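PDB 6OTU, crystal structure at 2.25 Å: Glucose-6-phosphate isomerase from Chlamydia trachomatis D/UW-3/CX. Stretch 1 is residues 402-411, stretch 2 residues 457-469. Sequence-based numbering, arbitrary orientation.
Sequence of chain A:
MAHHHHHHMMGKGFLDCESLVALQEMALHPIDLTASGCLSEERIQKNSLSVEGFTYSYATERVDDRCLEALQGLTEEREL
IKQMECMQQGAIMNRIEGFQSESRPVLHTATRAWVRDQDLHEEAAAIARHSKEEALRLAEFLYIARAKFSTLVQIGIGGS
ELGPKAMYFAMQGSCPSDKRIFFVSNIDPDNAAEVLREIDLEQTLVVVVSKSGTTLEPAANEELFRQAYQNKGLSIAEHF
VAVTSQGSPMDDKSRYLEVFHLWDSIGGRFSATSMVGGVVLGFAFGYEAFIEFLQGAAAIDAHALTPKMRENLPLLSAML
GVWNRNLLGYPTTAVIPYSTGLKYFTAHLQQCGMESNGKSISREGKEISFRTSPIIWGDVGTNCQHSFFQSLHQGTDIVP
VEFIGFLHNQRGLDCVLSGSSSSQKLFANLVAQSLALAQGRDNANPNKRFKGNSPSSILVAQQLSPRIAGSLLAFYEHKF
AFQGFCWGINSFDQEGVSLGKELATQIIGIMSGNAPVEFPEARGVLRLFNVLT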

# COMPACT_ATOMS: atom_id res chain seq x y z
N GLU A 402 1.37 7.06 12.23
CA GLU A 402 2.25 6.31 13.11
C GLU A 402 3.61 6.21 12.42
O GLU A 402 3.79 5.43 11.48
N PHE A 403 4.57 7.00 12.89
CA PHE A 403 5.93 6.95 12.35
C PHE A 403 6.70 5.83 13.02
O PHE A 403 6.64 5.65 14.24
N ILE A 404 7.47 5.09 12.22
CA ILE A 404 8.37 4.08 12.77
C ILE A 404 9.78 4.35 12.26
O ILE A 404 9.99 4.45 11.05
N GLY A 405 10.74 4.43 13.18
CA GLY A 405 12.10 4.74 12.80
C GLY A 405 13.15 4.08 13.66
O GLY A 405 12.87 3.48 14.71
N PHE A 406 14.40 4.20 13.20
CA PHE A 406 15.54 3.60 13.88
C PHE A 406 16.70 4.58 13.87
O PHE A 406 16.82 5.44 12.99
N LEU A 407 17.54 4.46 14.91
CA LEU A 407 18.74 5.29 15.00
C LEU A 407 19.87 4.81 14.09
O LEU A 407 20.77 5.60 13.79
N HIS A 408 19.84 3.55 13.64
CA HIS A 408 20.97 2.98 12.92
C HIS A 408 20.49 2.07 11.82
O HIS A 408 19.43 1.44 11.93
N ASN A 409 21.27 2.00 10.75
CA ASN A 409 20.90 1.14 9.65
C ASN A 409 21.25 -0.32 9.96
O ASN A 409 21.98 -0.64 10.91
N GLN A 410 20.70 -1.23 9.14
CA GLN A 410 20.95 -2.65 9.34
C GLN A 410 22.24 -3.11 8.68
O GLN A 410 22.94 -3.97 9.23
N ARG A 411 22.58 -2.57 7.52
CA ARG A 411 23.56 -3.22 6.67
C ARG A 411 24.96 -2.65 6.79
O ARG A 411 25.87 -3.18 6.16
N SER A 457 2.42 9.89 16.12
CA SER A 457 3.29 9.34 17.14
C SER A 457 4.57 8.81 16.48
O SER A 457 4.64 8.62 15.26
N ILE A 458 5.57 8.56 17.32
CA ILE A 458 6.91 8.20 16.91
C ILE A 458 7.35 7.01 17.76
O ILE A 458 7.42 7.13 18.99
N LEU A 459 7.65 5.90 17.12
CA LEU A 459 8.19 4.72 17.78
C LEU A 459 9.58 4.45 17.21
O LEU A 459 9.73 4.33 15.99
N VAL A 460 10.59 4.36 18.09
CA VAL A 460 11.98 4.21 17.64
C VAL A 460 12.68 3.13 18.45
O VAL A 460 12.52 3.06 19.68
N ALA A 461 13.49 2.31 17.77
CA ALA A 461 14.45 1.41 18.41
C ALA A 461 15.84 1.76 17.90
O ALA A 461 16.00 2.49 16.91
N GLN A 462 16.87 1.24 18.59
CA GLN A 462 18.25 1.48 18.15
C GLN A 462 18.49 0.99 16.73
O GLN A 462 19.13 1.66 15.91
N GLN A 463 18.02 -0.22 16.43
CA GLN A 463 18.33 -0.84 15.15
C GLN A 463 17.33 -1.96 14.94
O GLN A 463 16.93 -2.63 15.89
N LEU A 464 16.87 -2.10 13.70
CA LEU A 464 16.01 -3.21 13.34
C LEU A 464 16.82 -4.50 13.42
O LEU A 464 17.95 -4.57 12.93
N SER A 465 16.25 -5.51 14.05
CA SER A 465 16.92 -6.78 14.27
C SER A 465 15.86 -7.86 14.33
O SER A 465 14.66 -7.57 14.33
N PRO A 466 16.27 -9.14 14.34
CA PRO A 466 15.27 -10.20 14.58
C PRO A 466 14.45 -9.95 15.84
O PRO A 466 13.22 -10.04 15.81
N ARG A 467 15.11 -9.64 16.96
CA ARG A 467 14.39 -9.42 18.21
C ARG A 467 13.41 -8.25 18.09
O ARG A 467 12.22 -8.38 18.42
N ILE A 468 13.89 -7.11 17.57
CA ILE A 468 13.06 -5.92 17.44
C ILE A 468 11.92 -6.16 16.45
O ILE A 468 10.79 -5.70 16.67
N ALA A 469 12.18 -6.88 15.35
CA ALA A 469 11.11 -7.28 14.45
C ALA A 469 10.03 -8.06 15.19
O ALA A 469 8.83 -7.81 15.00

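What fills the apolar centre of the contact? Phe406 does, with chi1 in the m well and chi2 at -86°, on the same face of the parallel sheet as its bridge partner Ala461. The ring lies past the small methyl of that partner, Phe406 CD1 to Ala461 CB being 4.0 Å, and reaches the chain beyond the strand. There Leu464, a t,p rotamer pointing toward the first stretch, covers one face of the ring: its CB sits 4.0 Å from the centroid of the Phe406 ring, 14° off the normal, a CH-pi contact. Ile468, from the first turn of the helix, meets the ring edge, with its CG2 4.1 Å from Phe406 CE1. That turn is capped by Ser465, whose OG accepts from Ile468 N at 3.1 Å.

How do the other apolar side chains pack? On the other face of the sheet, Gly405 has no side chain, and its bridge partner Val460 (chi1 t) packs on the glycine backbone, Val460 CG1 lying 3.2 Å from Gly405 O, and also reaches Leu407, with Val460 CG1 4.0 Å from Leu407 CD2. Leu407, an m,t rotamer, points toward the second stretch. Phe403 (chi1 m) and Ile458 (m,t) share the face of Val460 but meet loosely, with 4.5 Å between Phe403 CD2 and Ile458 CG1. Ile404 (m,t) and Leu459 (t,p) extend the face of Phe406 and Ala461.

What holds these side chains in register? Alternating backbone hydrogen bonds do so, among them Phe403 N to Ser457 O at 2.9 Å and Gly405 N to Leu459 O at 3.0 Å. Near Ser457 (chi1 p), a water adds a link: it donates to Phe403 O at 3.1 Å and hydrogen-bonds Ser457 OG at 2.7 Å. Glu402 starts on the same face as Ser457, but its end leads away to partners elsewhere in the structure.

How does the contact finish at its polar edge? Three glutamines reach across it. Gln463, extended with chi1 and chi2 both t, donates from NE2 to Asn409 O at 3.0 Å. Gln410 (m,t) starts sideways, yet its amide comes nearer, and Gln410 NE2 makes a weak hydrogen bond to Leu464 O at 3.5 Å. Gln462 (m,m) points away at CB but folds back, so that its OE1 lies 3.3 Å from His408 CD2 at the imidazole edge and its NE2 3.2 Å from Leu407 CD1. A second water donates to His408 O at 2.7 Å and accepts from Leu464 N at 2.8 Å.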

# COMPACT_ATOMS: atom_id res chain seq x y z
CB GLU A 402 1.67 4.93 13.41
CG GLU A 402 0.32 4.97 14.16
CD GLU A 402 -0.29 3.59 14.41
OE1 GLU A 402 -0.03 2.65 13.64
OE2 GLU A 402 -1.04 3.45 15.40
CB PHE A 403 6.68 8.26 12.61
CG PHE A 403 6.23 9.41 11.76
CD1 PHE A 403 6.47 9.42 10.39
CD2 PHE A 403 5.53 10.47 12.33
CE1 PHE A 403 6.04 10.48 9.60
CE2 PHE A 403 5.11 11.54 11.54
CZ PHE A 403 5.36 11.54 10.17
CB ILE A 404 7.94 2.65 12.39
CG1 ILE A 404 6.45 2.46 12.70
CG2 ILE A 404 8.83 1.64 13.11
CD1 ILE A 404 5.95 1.02 12.61
CB PHE A 406 15.94 2.27 13.23
CG PHE A 406 14.79 1.32 13.11
CD1 PHE A 406 14.46 0.48 14.17
CD2 PHE A 406 13.99 1.31 11.98
CE1 PHE A 406 13.37 -0.38 14.09
CE2 PHE A 406 12.90 0.45 11.88
CZ PHE A 406 12.59 -0.40 12.95
CB LEU A 407 19.24 5.32 16.45
CG LEU A 407 18.22 5.85 17.46
CD1 LEU A 407 18.81 5.89 18.86
CD2 LEU A 407 17.68 7.23 17.07
CB HIS A 408 21.89 2.18 13.84
CG HIS A 408 22.58 3.02 14.86
ND1 HIS A 408 23.65 3.83 14.54
CD2 HIS A 408 22.34 3.20 16.18
CE1 HIS A 408 24.04 4.47 15.63
NE2 HIS A 408 23.27 4.10 16.63
CB ASN A 409 21.55 1.61 8.34
CG ASN A 409 23.07 1.58 8.39
OD1 ASN A 409 23.68 0.52 8.53
ND2 ASN A 409 23.69 2.76 8.23
CB GLN A 410 19.78 -3.47 8.80
CG GLN A 410 18.50 -3.38 9.59
CD GLN A 410 17.40 -4.23 8.97
OE1 GLN A 410 16.89 -3.91 7.89
NE2 GLN A 410 17.06 -5.33 9.63
CB ARG A 411 23.10 -3.17 5.22
CG ARG A 411 21.86 -4.01 5.00
CD ARG A 411 21.43 -3.92 3.58
NE ARG A 411 20.09 -4.45 3.40
CZ ARG A 411 19.83 -5.63 2.86
NH1 ARG A 411 20.83 -6.41 2.45
NH2 ARG A 411 18.58 -6.04 2.71
CB SER A 457 2.61 8.23 17.95
OG SER A 457 2.42 7.05 17.18
CB ILE A 458 7.92 9.35 17.08
CG1 ILE A 458 7.45 10.63 16.38
CG2 ILE A 458 9.29 8.93 16.59
CD1 ILE A 458 8.40 11.83 16.56
CB LEU A 459 7.27 3.52 17.56
CG LEU A 459 7.69 2.24 18.28
CD1 LEU A 459 7.69 2.45 19.79
CD2 LEU A 459 6.77 1.10 17.86
CB VAL A 460 12.78 5.53 17.75
CG1 VAL A 460 14.07 5.45 16.91
CG2 VAL A 460 11.96 6.70 17.33
CB ALA A 461 14.12 -0.06 18.12
CB GLN A 462 19.24 0.78 19.09
CG GLN A 462 19.52 1.51 20.35
CD GLN A 462 20.09 2.88 20.11
OE1 GLN A 462 20.78 3.13 19.12
NE2 GLN A 462 19.80 3.79 21.03
CB GLN A 463 19.78 -1.36 15.15
CG GLN A 463 20.27 -2.00 13.86
CD GLN A 463 21.59 -2.75 14.05
OE1 GLN A 463 21.70 -3.61 14.92
NE2 GLN A 463 22.59 -2.42 13.23
CB LEU A 464 15.43 -2.99 11.94
CG LEU A 464 14.43 -4.01 11.38
CD1 LEU A 464 13.27 -4.26 12.35
CD2 LEU A 464 13.90 -3.58 10.02
CB SER A 465 17.72 -6.74 15.58
OG SER A 465 16.84 -6.58 16.68
CB PRO A 466 16.13 -11.47 14.69
CG PRO A 466 17.29 -11.19 13.80
CD PRO A 466 17.56 -9.69 13.89
CB ARG A 467 15.38 -9.16 19.35
CG ARG A 467 14.69 -8.92 20.67
CD ARG A 467 15.64 -8.92 21.86
NE ARG A 467 14.88 -8.71 23.09
CZ ARG A 467 14.63 -9.66 23.99
NH1 ARG A 467 15.11 -10.89 23.82
NH2 ARG A 467 13.93 -9.36 25.08
CB ILE A 468 13.93 -4.71 17.04
CG1 ILE A 468 14.86 -4.31 18.18
CG2 ILE A 468 13.05 -3.53 16.63
CD1 ILE A 468 14.14 -3.74 19.40
CB ALA A 469 11.65 -8.11 13.29
O HOH W 1 4.32 5.40 16.22
O HOH W 2 17.63 -0.54 11.47